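PhnH (Penicillium herquei, PDB 6JJT) catalyses the enantioselective hydroalkoxylation of a prenylated phenalenone to (2'R)-atrovenetin in the fungal pathway to phenalenones such as herqueinone. Local coordinates at residues E27-A32 against G62-G67; L34-A39 against A51-T56; T68-T73 against L91-D96; I84-H89 against E104-P109. All coordinates share one frame; numbering follows the deposited sequence.

Interaction 1. Residues E27-A32 against G62-G67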
loop_
_atom_site.group_PDB
_atom_site.type_symbol
_atom_site.label_atom_id
_atom_site.label_comp_id
_atom_site.label_asym_id
_atom_site.label_seq_id
_atom_site.Cartn_x
_atom_site.Cartn_y
_atom_site.Cartn_z
ATOM N N GLU D 27 -11.662 -1.479 -24.775
ATOM C CA GLU D 27 -11.592 -2.719 -25.533
ATOM C C GLU D 27 -11.710 -3.881 -24.559
ATOM O O GLU D 27 -11.098 -3.857 -23.495
ATOM C CB GLU D 27 -10.259 -2.816 -26.279
ATOM C CG GLU D 27 -10.216 -2.098 -27.624
ATOM C CD GLU D 27 -11.453 -2.256 -28.503
ATOM O OE1 GLU D 27 -11.880 -3.419 -28.764
ATOM O OE2 GLU D 27 -12.021 -1.210 -28.910
ATOM N N PHE D 28 -12.500 -4.903 -24.877
ATOM C CA PHE D 28 -12.658 -6.032 -23.966
ATOM C C PHE D 28 -11.323 -6.735 -23.775
ATOM O O PHE D 28 -10.551 -6.971 -24.699
ATOM C CB PHE D 28 -13.699 -7.015 -24.526
ATOM C CG PHE D 28 -13.881 -8.204 -23.611
ATOM C CD1 PHE D 28 -14.375 -8.066 -22.318
ATOM C CD2 PHE D 28 -13.467 -9.458 -24.026
ATOM C CE1 PHE D 28 -14.524 -9.174 -21.495
ATOM C CE2 PHE D 28 -13.578 -10.564 -23.190
ATOM C CZ PHE D 28 -14.095 -10.415 -21.921
ATOM N N LEU D 29 -10.958 -6.954 -22.494
ATOM C CA LEU D 29 -9.647 -7.506 -22.191
ATOM C C LEU D 29 -9.727 -8.959 -21.718
ATOM O O LEU D 29 -8.951 -9.759 -22.229
ATOM C CB LEU D 29 -8.958 -6.637 -21.121
ATOM C CG LEU D 29 -7.499 -6.968 -20.798
ATOM C CD1 LEU D 29 -6.567 -6.841 -21.989
ATOM C CD2 LEU D 29 -6.997 -6.156 -19.598
ATOM N N PHE D 30 -10.548 -9.249 -20.689
ATOM C CA PHE D 30 -10.590 -10.612 -20.146
ATOM C C PHE D 30 -11.772 -10.728 -19.228
ATOM O O PHE D 30 -12.290 -9.731 -18.757
ATOM C CB PHE D 30 -9.315 -11.047 -19.386
ATOM C CG PHE D 30 -9.064 -10.446 -18.011
ATOM C CD1 PHE D 30 -8.683 -9.105 -17.864
ATOM C CD2 PHE D 30 -9.149 -11.242 -16.868
ATOM C CE1 PHE D 30 -8.421 -8.582 -16.596
ATOM C CE2 PHE D 30 -8.843 -10.727 -15.607
ATOM C CZ PHE D 30 -8.490 -9.385 -15.467
ATOM N N SER D 31 -12.177 -11.988 -18.950
ATOM C CA SER D 31 -13.106 -12.275 -17.883
ATOM C C SER D 31 -12.391 -13.139 -16.844
ATOM O O SER D 31 -11.414 -13.832 -17.118
ATOM C CB SER D 31 -14.324 -12.994 -18.407
ATOM O OG SER D 31 -13.886 -14.245 -18.897
ATOM N N ALA D 32 -12.951 -13.082 -15.637
ATOM C CA ALA D 32 -12.451 -13.880 -14.535
ATOM C C ALA D 32 -13.659 -14.487 -13.843
ATOM O O ALA D 32 -14.646 -13.790 -13.572
ATOM C CB ALA D 32 -11.656 -13.032 -13.556
ATOM N N GLY D 62 -10.676 -14.996 -22.509
ATOM C CA GLY D 62 -10.793 -13.832 -23.368
ATOM C C GLY D 62 -9.788 -13.898 -24.512
ATOM O O GLY D 62 -9.030 -14.852 -24.615
ATOM N N PRO D 63 -9.778 -12.876 -25.393
ATOM C CA PRO D 63 -9.003 -12.924 -26.640
ATOM C C PRO D 63 -7.489 -12.727 -26.535
ATOM O O PRO D 63 -6.779 -12.913 -27.515
ATOM C CB PRO D 63 -9.633 -11.785 -27.460
ATOM C CG PRO D 63 -10.225 -10.819 -26.444
ATOM C CD PRO D 63 -10.639 -11.688 -25.282
ATOM N N ASN D 64 -6.995 -12.372 -25.341
ATOM C CA ASN D 64 -5.643 -11.852 -25.200
ATOM C C ASN D 64 -4.786 -12.826 -24.391
ATOM O O ASN D 64 -3.601 -13.024 -24.682
ATOM C CB ASN D 64 -5.650 -10.488 -24.498
ATOM C CG ASN D 64 -6.453 -9.406 -25.199
ATOM O OD1 ASN D 64 -5.991 -8.780 -26.155
ATOM N ND2 ASN D 64 -7.632 -9.122 -24.688
ATOM N N PHE D 65 -5.399 -13.386 -23.337
ATOM C CA PHE D 65 -4.738 -14.324 -22.442
ATOM C C PHE D 65 -5.819 -15.158 -21.756
ATOM O O PHE D 65 -6.942 -14.705 -21.515
ATOM C CB PHE D 65 -3.764 -13.595 -21.498
ATOM C CG PHE D 65 -4.402 -12.547 -20.621
ATOM C CD1 PHE D 65 -4.550 -11.226 -21.044
ATOM C CD2 PHE D 65 -4.843 -12.875 -19.346
ATOM C CE1 PHE D 65 -5.153 -10.275 -20.225
ATOM C CE2 PHE D 65 -5.448 -11.926 -18.530
ATOM C CZ PHE D 65 -5.606 -10.621 -18.965
ATOM N N ASP D 66 -5.473 -16.408 -21.471
ATOM C CA ASP D 66 -6.358 -17.272 -20.719
ATOM C C ASP D 66 -5.503 -18.082 -19.755
ATOM O O ASP D 66 -4.308 -18.253 -19.988
ATOM C CB ASP D 66 -7.148 -18.174 -21.659
ATOM C CG ASP D 66 -6.234 -19.235 -22.229
ATOM O OD1 ASP D 66 -5.128 -18.860 -22.700
ATOM O OD2 ASP D 66 -6.597 -20.421 -22.143
ATOM N N GLY D 67 -6.152 -18.603 -18.714
ATOM C CA GLY D 67 -5.426 -19.345 -17.702
ATOM C C GLY D 67 -6.213 -19.529 -16.408
ATOM O O GLY D 67 -7.440 -19.610 -16.414
#
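F65 lays the far end of its ring over one face of F30. CZ of F65 is 3.6 Å from CG of F30, and CE2 also lies over that face, toward the rim. The ring planes are 41° apart and the centroids 5.1 Å, an oblique aromatic pair. CE1 of the F65 ring meets L29 instead, 4.1 Å from its CG, so one ring serves two successive strand residues. L29 leaves the backbone away from the loop, yet the end of its side chain comes back to it. L29 CD1 comes within 3.7 Å of N64 ND2. The same amide group ties the loop to the strand: N64 ND2 donates to L29 O at 2.9 Å, with an N-H...O angle of 151°, and the acceptor lies near the amide plane. One residue earlier, F28 CE2 touches P63 CD at 3.8 Å. W124 packs on both L29 and N64, while F30 stacks on Y145. The loop within 62-67, between strands 48-61 and 67-79, folds back on strand 26-44. There L29 and F30 both face Y145 of strand 142-148, which makes a classic beta bulge.

Interaction 2. Residues L34-A39 against A51-T56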
loop_
_atom_site.group_PDB
_atom_site.type_symbol
_atom_site.label_atom_id
_atom_site.label_comp_id
_atom_site.label_asym_id
_atom_site.label_seq_id
_atom_site.Cartn_x
_atom_site.Cartn_y
_atom_site.Cartn_z
ATOM N N LEU D 34 -14.134 -16.437 -10.513
ATOM C CA LEU D 34 -13.235 -16.612 -9.391
ATOM C C LEU D 34 -13.888 -17.509 -8.346
ATOM O O LEU D 34 -15.110 -17.575 -8.229
ATOM C CB LEU D 34 -12.960 -15.218 -8.813
ATOM C CG LEU D 34 -12.167 -14.243 -9.691
ATOM C CD1 LEU D 34 -12.177 -12.852 -9.077
ATOM C CD2 LEU D 34 -10.748 -14.731 -9.934
ATOM N N THR D 35 -13.035 -18.205 -7.588
ATOM C CA THR D 35 -13.483 -18.927 -6.399
ATOM C C THR D 35 -12.803 -18.284 -5.189
ATOM O O THR D 35 -11.631 -17.875 -5.268
ATOM C CB THR D 35 -13.272 -20.449 -6.481
ATOM O OG1 THR D 35 -11.892 -20.759 -6.608
ATOM C CG2 THR D 35 -14.017 -21.088 -7.647
ATOM N N LYS D 36 -13.535 -18.203 -4.081
ATOM C CA LYS D 36 -13.024 -17.520 -2.905
ATOM C C LYS D 36 -13.251 -18.371 -1.678
ATOM O O LYS D 36 -14.215 -19.145 -1.634
ATOM C CB LYS D 36 -13.744 -16.178 -2.772
ATOM C CG LYS D 36 -13.528 -15.251 -3.952
ATOM C CD LYS D 36 -14.003 -13.839 -3.746
ATOM C CE LYS D 36 -13.497 -12.931 -4.852
ATOM N NZ LYS D 36 -13.793 -11.498 -4.575
ATOM N N GLY D 37 -12.371 -18.216 -0.695
ATOM C CA GLY D 37 -12.567 -18.755 0.642
ATOM C C GLY D 37 -13.644 -18.002 1.408
ATOM O O GLY D 37 -14.247 -17.050 0.907
ATOM N N PRO D 38 -13.857 -18.369 2.707
ATOM C CA PRO D 38 -14.743 -17.623 3.608
ATOM C C PRO D 38 -14.258 -16.169 3.782
ATOM O O PRO D 38 -13.051 -15.906 3.743
ATOM C CB PRO D 38 -14.576 -18.392 4.952
ATOM C CG PRO D 38 -14.004 -19.734 4.561
ATOM C CD PRO D 38 -13.133 -19.467 3.364
ATOM N N ALA D 39 -15.178 -15.241 4.009
ATOM C CA ALA D 39 -14.830 -13.864 4.376
ATOM C C ALA D 39 -14.611 -13.818 5.888
ATOM O O ALA D 39 -15.550 -13.978 6.661
ATOM C CB ALA D 39 -15.928 -12.918 3.948
ATOM N N ALA D 51 -12.690 -7.161 6.370
ATOM C CA ALA D 51 -12.536 -8.596 6.192
ATOM C C ALA D 51 -11.348 -8.905 5.306
ATOM O O ALA D 51 -10.906 -8.090 4.466
ATOM C CB ALA D 51 -13.790 -9.163 5.561
ATOM N N LEU D 52 -10.816 -10.112 5.492
ATOM C CA LEU D 52 -9.824 -10.694 4.611
ATOM C C LEU D 52 -10.446 -11.921 3.956
ATOM O O LEU D 52 -11.182 -12.663 4.670
ATOM C CB LEU D 52 -8.575 -11.103 5.408
ATOM C CG LEU D 52 -7.511 -11.866 4.585
ATOM C CD1 LEU D 52 -6.080 -11.588 5.069
ATOM C CD2 LEU D 52 -7.739 -13.381 4.576
ATOM N N GLN D 53 -10.261 -12.120 2.642
ATOM C CA GLN D 53 -10.841 -13.247 1.933
ATOM C C GLN D 53 -9.803 -13.774 0.951
ATOM O O GLN D 53 -9.262 -13.015 0.145
ATOM C CB GLN D 53 -12.086 -12.778 1.198
ATOM C CG GLN D 53 -12.863 -13.933 0.577
ATOM C CD GLN D 53 -14.258 -13.561 0.148
ATOM O OE1 GLN D 53 -14.487 -12.482 -0.352
ATOM N NE2 GLN D 53 -15.203 -14.482 0.313
ATOM N N THR D 54 -9.545 -15.079 0.998
ATOM C CA THR D 54 -8.624 -15.724 0.077
ATOM C C THR D 54 -9.263 -15.856 -1.310
ATOM O O THR D 54 -10.473 -16.169 -1.396
ATOM C CB THR D 54 -8.197 -17.075 0.687
ATOM O OG1 THR D 54 -7.489 -16.761 1.890
ATOM C CG2 THR D 54 -7.330 -17.913 -0.214
ATOM N N LEU D 55 -8.472 -15.753 -2.379
ATOM C CA LEU D 55 -8.875 -16.146 -3.717
ATOM C C LEU D 55 -8.278 -17.539 -3.915
ATOM O O LEU D 55 -7.076 -17.701 -3.844
ATOM C CB LEU D 55 -8.319 -15.194 -4.786
ATOM C CG LEU D 55 -8.753 -13.727 -4.758
ATOM C CD1 LEU D 55 -8.751 -13.226 -6.197
ATOM C CD2 LEU D 55 -10.112 -13.499 -4.118
ATOM N N THR D 56 -9.145 -18.545 -4.052
ATOM C CA THR D 56 -8.709 -19.939 -4.061
ATOM C C THR D 56 -8.430 -20.470 -5.466
ATOM O O THR D 56 -7.773 -21.497 -5.614
ATOM C CB THR D 56 -9.672 -20.832 -3.270
ATOM O OG1 THR D 56 -10.929 -20.647 -3.910
ATOM C CG2 THR D 56 -9.734 -20.490 -1.791
HETATM O O HOH W 1 -13.051 -21.974 -2.731
HETATM O O HOH W 2 -10.773 -16.770 2.956
#
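K36 and L55 pack side by side and point the same way, with K36 CE only 3.5 Å from L55 CD2. Q53 crosses the lysine chain at about a right angle, its OE1 3.7 Å from K36 CD. Q53 CG is anti to the backbone N (chi1 -172°), which sends it toward the facing strand, near G37 O. The chain runs extended beyond CG. NE2 of Q53 donates to G37 O at 2.8 Å, nearly along the C=O axis, with the acceptor close to its amide plane. This is the tight part of the contact, and the backbone bond from G37 N to T54 O (2.9 Å) closes it. At the T35 end T56 N donates to T35 O at 2.8 Å, from above the carbonyl plane. The outer side is looser and wetter. T35 OG1 and T56 OG1 share a hydrogen bond of 2.9 Å, and either may be the donor. T56 OG1 also bonds a water at 2.8 Å, which reaches K36 O only weakly. Near P38 a second water donates to P38 O and accepts from T54 N at 2.9 Å. It spans the strands where no direct bond joins this pair. Toward A39 a side-chain amide and a water thus replace direct backbone bonds between strands 26-44 and 48-61. Pairing there depends on Q53 and on solvent.

Interaction 3. Residues T68-T73 against L91-D96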
loop_
_atom_site.group_PDB
_atom_site.type_symbol
_atom_site.label_atom_id
_atom_site.label_comp_id
_atom_site.label_asym_id
_atom_site.label_seq_id
_atom_site.Cartn_x
_atom_site.Cartn_y
_atom_site.Cartn_z
ATOM N N THR D 68 -5.449 -19.616 -15.307
ATOM C CA THR D 68 -6.124 -19.811 -14.039
ATOM C C THR D 68 -5.505 -18.880 -12.998
ATOM O O THR D 68 -4.379 -18.419 -13.151
ATOM C CB THR D 68 -6.035 -21.281 -13.583
ATOM O OG1 THR D 68 -4.656 -21.543 -13.364
ATOM C CG2 THR D 68 -6.543 -22.256 -14.641
ATOM N N VAL D 69 -6.250 -18.696 -11.924
ATOM C CA VAL D 69 -5.747 -17.928 -10.799
ATOM C C VAL D 69 -5.149 -18.944 -9.830
ATOM O O VAL D 69 -5.831 -19.872 -9.375
ATOM C CB VAL D 69 -6.914 -17.156 -10.139
ATOM C CG1 VAL D 69 -6.494 -16.545 -8.809
ATOM C CG2 VAL D 69 -7.507 -16.094 -11.056
ATOM N N ILE D 70 -3.878 -18.748 -9.496
ATOM C CA ILE D 70 -3.115 -19.576 -8.575
ATOM C C ILE D 70 -3.500 -19.321 -7.123
ATOM O O ILE D 70 -3.510 -20.224 -6.280
ATOM C CB ILE D 70 -1.604 -19.328 -8.790
ATOM C CG1 ILE D 70 -1.160 -19.779 -10.185
ATOM C CG2 ILE D 70 -0.742 -19.925 -7.690
ATOM C CD1 ILE D 70 -1.410 -21.243 -10.489
ATOM N N GLY D 71 -3.756 -18.044 -6.813
ATOM C CA GLY D 71 -4.034 -17.693 -5.433
ATOM C C GLY D 71 -3.945 -16.187 -5.280
ATOM O O GLY D 71 -3.463 -15.502 -6.170
ATOM N N GLY D 72 -4.466 -15.691 -4.180
ATOM C CA GLY D 72 -4.281 -14.290 -3.802
ATOM C C GLY D 72 -5.165 -13.978 -2.616
ATOM O O GLY D 72 -5.749 -14.894 -2.027
ATOM N N THR D 73 -5.195 -12.730 -2.202
ATOM C CA THR D 73 -5.951 -12.287 -1.042
ATOM C C THR D 73 -6.597 -10.944 -1.345
ATOM O O THR D 73 -5.982 -10.070 -1.969
ATOM C CB THR D 73 -5.024 -12.124 0.175
ATOM O OG1 THR D 73 -4.461 -13.402 0.488
ATOM C CG2 THR D 73 -5.682 -11.521 1.404
ATOM N N LEU D 91 -2.461 -13.942 -8.515
ATOM C CA LEU D 91 -1.512 -14.304 -9.566
ATOM C C LEU D 91 -2.247 -15.167 -10.598
ATOM O O LEU D 91 -2.873 -16.177 -10.250
ATOM C CB LEU D 91 -0.382 -15.054 -8.843
ATOM C CG LEU D 91 0.890 -15.499 -9.555
ATOM C CD1 LEU D 91 0.740 -16.514 -10.663
ATOM C CD2 LEU D 91 1.959 -14.432 -9.708
ATOM N N ILE D 92 -2.146 -14.756 -11.862
ATOM C CA ILE D 92 -2.645 -15.541 -12.996
ATOM C C ILE D 92 -1.480 -16.325 -13.556
ATOM O O ILE D 92 -0.409 -15.758 -13.793
ATOM C CB ILE D 92 -3.230 -14.613 -14.090
ATOM C CG1 ILE D 92 -4.495 -13.937 -13.574
ATOM C CG2 ILE D 92 -3.516 -15.415 -15.372
ATOM C CD1 ILE D 92 -5.082 -12.919 -14.544
ATOM N N GLN D 93 -1.665 -17.630 -13.702
ATOM C CA GLN D 93 -0.748 -18.374 -14.560
ATOM C C GLN D 93 -1.480 -18.700 -15.873
ATOM O O GLN D 93 -2.554 -19.318 -15.863
ATOM C CB GLN D 93 -0.230 -19.611 -13.819
ATOM C CG GLN D 93 0.864 -20.337 -14.596
ATOM C CD GLN D 93 1.630 -21.299 -13.714
ATOM O OE1 GLN D 93 2.701 -21.020 -13.160
ATOM N NE2 GLN D 93 1.065 -22.483 -13.525
ATOM N N THR D 94 -0.914 -18.254 -17.002
ATOM C CA THR D 94 -1.583 -18.455 -18.272
ATOM C C THR D 94 -1.451 -19.916 -18.697
ATOM O O THR D 94 -0.609 -20.639 -18.193
ATOM C CB THR D 94 -0.985 -17.527 -19.343
ATOM O OG1 THR D 94 0.367 -17.928 -19.503
ATOM C CG2 THR D 94 -1.023 -16.054 -18.978
ATOM N N SER D 95 -2.245 -20.280 -19.716
ATOM C CA SER D 95 -2.233 -21.631 -20.298
ATOM C C SER D 95 -0.830 -22.033 -20.755
ATOM O O SER D 95 -0.443 -23.192 -20.613
ATOM C CB SER D 95 -3.224 -21.741 -21.431
ATOM O OG SER D 95 -3.049 -20.678 -22.342
ATOM N N ASP D 96 -0.027 -21.062 -21.206
ATOM C CA ASP D 96 1.329 -21.360 -21.656
ATOM C C ASP D 96 2.389 -21.084 -20.583
ATOM O O ASP D 96 3.584 -21.068 -20.869
ATOM C CB ASP D 96 1.607 -20.730 -23.029
ATOM C CG ASP D 96 1.306 -19.238 -23.157
ATOM O OD1 ASP D 96 0.773 -18.619 -22.195
ATOM O OD2 ASP D 96 1.598 -18.690 -24.235
HETATM O O HOH W 3 -3.107 -21.938 -15.691
#
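Q93 O is gripped from two sources: T68 N donates to it at 3.0 Å, and a water donates at 2.7 Å. The same water bonds T68 OG1 at 2.8 Å, so the threonine hydroxyl backs up its own backbone bond. With chi1 at 64°, OG1 sits between the backbone N and the carbonyl carbon, within reach of this water. In return Q93 N donates to T68 O at 2.9 Å. I70 N keeps this register, donating to L91 O at 2.9 Å. The bond from L91 N to G71 O, 3.0 Å, is one residue off. L91 is therefore met by two successive residues, I70 and G71, which is consistent with a bulge in strand 67-79. I70 turns its side chain over the neighbouring strand. Its CG1 lies 3.8 Å from L91 CD1 and also near Q93 CB. I70 and L91 run side by side. Y40 of the third subunit packs on I70, L91 and Q93, so this patch belongs to a subunit interface. V69 and I92 occupy the other face of the sheet, and their contact is loose, CG2 to CG1 4.5 Å. I60 of strand 48-61 touches both of them. Just past Q93, T94 OG1 donates to D96 OD1, and D96 also forms a salt bridge with K121. The contact joins the two strands of an antiparallel beta hairpin in the closed barrel.

Interaction 4. Residues I84-H89 against E104-P109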
loop_
_atom_site.group_PDB
_atom_site.type_symbol
_atom_site.label_atom_id
_atom_site.label_comp_id
_atom_site.label_asym_id
_atom_site.label_seq_id
_atom_site.Cartn_x
_atom_site.Cartn_y
_atom_site.Cartn_z
ATOM N N ILE D 84 -18.131 0.325 -0.203
ATOM C CA ILE D 84 -17.353 -0.898 -0.029
ATOM C C ILE D 84 -16.061 -0.781 -0.829
ATOM O O ILE D 84 -16.065 -0.734 -2.081
ATOM C CB ILE D 84 -18.133 -2.123 -0.524
ATOM C CG1 ILE D 84 -19.522 -2.238 0.126
ATOM C CG2 ILE D 84 -17.268 -3.334 -0.260
ATOM C CD1 ILE D 84 -20.482 -3.192 -0.599
ATOM N N ARG D 85 -14.926 -0.658 -0.133
ATOM C CA ARG D 85 -13.638 -0.528 -0.796
ATOM C C ARG D 85 -12.918 -1.880 -0.718
ATOM O O ARG D 85 -13.024 -2.561 0.315
ATOM C CB ARG D 85 -12.815 0.539 -0.088
ATOM C CG ARG D 85 -13.381 1.948 -0.228
ATOM C CD ARG D 85 -12.394 2.980 0.229
ATOM N NE ARG D 85 -12.919 4.324 -0.117
ATOM C CZ ARG D 85 -13.698 5.075 0.664
ATOM N NH1 ARG D 85 -14.120 6.230 0.189
ATOM N NH2 ARG D 85 -14.124 4.644 1.838
ATOM N N ALA D 86 -12.271 -2.311 -1.798
ATOM C CA ALA D 86 -11.540 -3.572 -1.721
ATOM C C ALA D 86 -10.223 -3.395 -2.418
ATOM O O ALA D 86 -10.092 -2.611 -3.364
ATOM C CB ALA D 86 -12.343 -4.750 -2.269
ATOM N N ASP D 87 -9.191 -4.098 -1.954
ATOM C CA ASP D 87 -7.869 -4.132 -2.579
ATOM C C ASP D 87 -7.378 -5.572 -2.590
ATOM O O ASP D 87 -7.415 -6.206 -1.506
ATOM C CB ASP D 87 -6.898 -3.289 -1.767
ATOM C CG ASP D 87 -7.195 -1.787 -1.834
ATOM O OD1 ASP D 87 -6.738 -1.150 -2.821
ATOM O OD2 ASP D 87 -7.901 -1.269 -0.918
ATOM N N ALA D 88 -6.972 -6.086 -3.767
ATOM C CA ALA D 88 -6.602 -7.503 -3.860
ATOM C C ALA D 88 -5.337 -7.636 -4.685
ATOM O O ALA D 88 -5.048 -6.799 -5.527
ATOM C CB ALA D 88 -7.731 -8.276 -4.519
ATOM N N HIS D 89 -4.595 -8.693 -4.414
ATOM C CA HIS D 89 -3.540 -9.135 -5.286
ATOM C C HIS D 89 -3.792 -10.596 -5.575
ATOM O O HIS D 89 -4.135 -11.360 -4.647
ATOM C CB HIS D 89 -2.144 -9.062 -4.636
ATOM C CG HIS D 89 -1.710 -7.698 -4.291
ATOM N ND1 HIS D 89 -1.793 -7.265 -3.003
ATOM C CD2 HIS D 89 -1.150 -6.705 -5.019
ATOM C CE1 HIS D 89 -1.276 -6.031 -2.945
ATOM N NE2 HIS D 89 -0.927 -5.674 -4.172
ATOM N N GLU D 104 -5.717 -5.319 -7.886
ATOM C CA GLU D 104 -7.026 -4.734 -8.025
ATOM C C GLU D 104 -7.305 -3.764 -6.899
ATOM O O GLU D 104 -6.901 -3.951 -5.757
ATOM C CB GLU D 104 -8.121 -5.798 -7.942
ATOM C CG GLU D 104 -8.182 -6.754 -9.124
ATOM C CD GLU D 104 -9.420 -7.640 -9.227
ATOM O OE1 GLU D 104 -10.139 -7.711 -8.207
ATOM O OE2 GLU D 104 -9.640 -8.189 -10.352
ATOM N N SER D 105 -8.003 -2.696 -7.224
ATOM C CA SER D 105 -8.488 -1.721 -6.251
ATOM C C SER D 105 -9.901 -1.330 -6.656
ATOM O O SER D 105 -10.121 -1.032 -7.844
ATOM C CB SER D 105 -7.586 -0.520 -6.089
ATOM O OG SER D 105 -7.318 0.072 -7.364
ATOM N N ALA D 106 -10.847 -1.307 -5.731
ATOM C CA ALA D 106 -12.248 -1.282 -6.139
ATOM C C ALA D 106 -13.077 -0.389 -5.253
ATOM O O ALA D 106 -12.876 -0.373 -4.056
ATOM C CB ALA D 106 -12.816 -2.696 -6.123
ATOM N N ALA D 107 -14.019 0.357 -5.865
ATOM C CA ALA D 107 -15.187 0.879 -5.187
ATOM C C ALA D 107 -16.330 -0.026 -5.605
ATOM O O ALA D 107 -16.920 0.155 -6.683
ATOM C CB ALA D 107 -15.424 2.328 -5.617
ATOM N N ILE D 108 -16.514 -1.113 -4.855
ATOM C CA ILE D 108 -17.334 -2.222 -5.325
ATOM C C ILE D 108 -18.695 -1.654 -5.736
ATOM O O ILE D 108 -19.295 -0.852 -5.023
ATOM C CB ILE D 108 -17.446 -3.259 -4.176
ATOM C CG1 ILE D 108 -16.120 -3.987 -3.885
ATOM C CG2 ILE D 108 -18.607 -4.271 -4.324
ATOM C CD1 ILE D 108 -15.658 -4.904 -4.980
ATOM N N PRO D 109 -19.246 -2.099 -6.892
ATOM C CA PRO D 109 -18.751 -3.213 -7.691
ATOM C C PRO D 109 -17.819 -2.891 -8.845
ATOM O O PRO D 109 -17.634 -3.724 -9.721
ATOM C CB PRO D 109 -20.074 -3.748 -8.294
ATOM C CG PRO D 109 -20.885 -2.498 -8.546
ATOM C CD PRO D 109 -20.572 -1.634 -7.343
HETATM O O HOH W 4 -18.499 1.199 -2.952
HETATM O O HOH W 5 -4.656 -1.977 -4.413
#
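I84 and I108 make the apolar centre, where CG2 of I84 meets CG1 of I108 at 3.9 Å. I108 CG1 also reaches A86 CB at 4.2 Å. It is anti to the carbonyl carbon (chi1 -69°), which sets it against both partners. A86 and A106 are a hydrogen-bonded pair and continue the apolar strip, their CB atoms 4.4 Å apart. A88 lies on the same face farther along, opposite E104. Backbone bonds frame this strip. I108 N donates to I84 O at 2.8 Å, A86 and A106 exchange two bonds, and A88 and E104 exchange two more of 2.9 Å each. The strands run almost exactly antiparallel, at 171°. The polar groups come next. E104 shares the face of the alanines, and its OE2 is hydrogen-bonded to Y90 OH and weakly to Y145 OH. On the opposite face D87 OD1 lies 3.4 Å from S105 CB and has a water 2.7 Å away. R85, on this face too, makes a polar bond from NH1 to F115 O of the second subunit. S105 and A107 pack against that subunit. The two faces thus serve different ends. The inner one is an apolar strip that ends in a carboxylate held by tyrosine hydroxyls. The outer one, with R85, S105 and A107, serves assembly of the tetramer.

All four contacts lie in one antiparallel barrel whose neighbouring strands follow each other in the chain, apart from the closure of the first strand on the last. Interactions 1 and 2 share strand 26-44, but their centres are 22 Å apart. Interaction 1 touches interaction 3 through D66 OD1 and S95 OG, 2.8 Å apart and probably hydrogen-bonded. Interaction 2 meets interaction 3 through a probable bond of 2.9 Å from L55 N to G72 O. Interactions 3 and 4 share strand 84-94, and T73 N lies 3.0 Å from H89 O. Interaction 4 touches neither interaction 1 nor interaction 2. A bound diethylene glycol molecule lies about 6 Å from the side chain of L52, and one lies about 7 Å from that of D87.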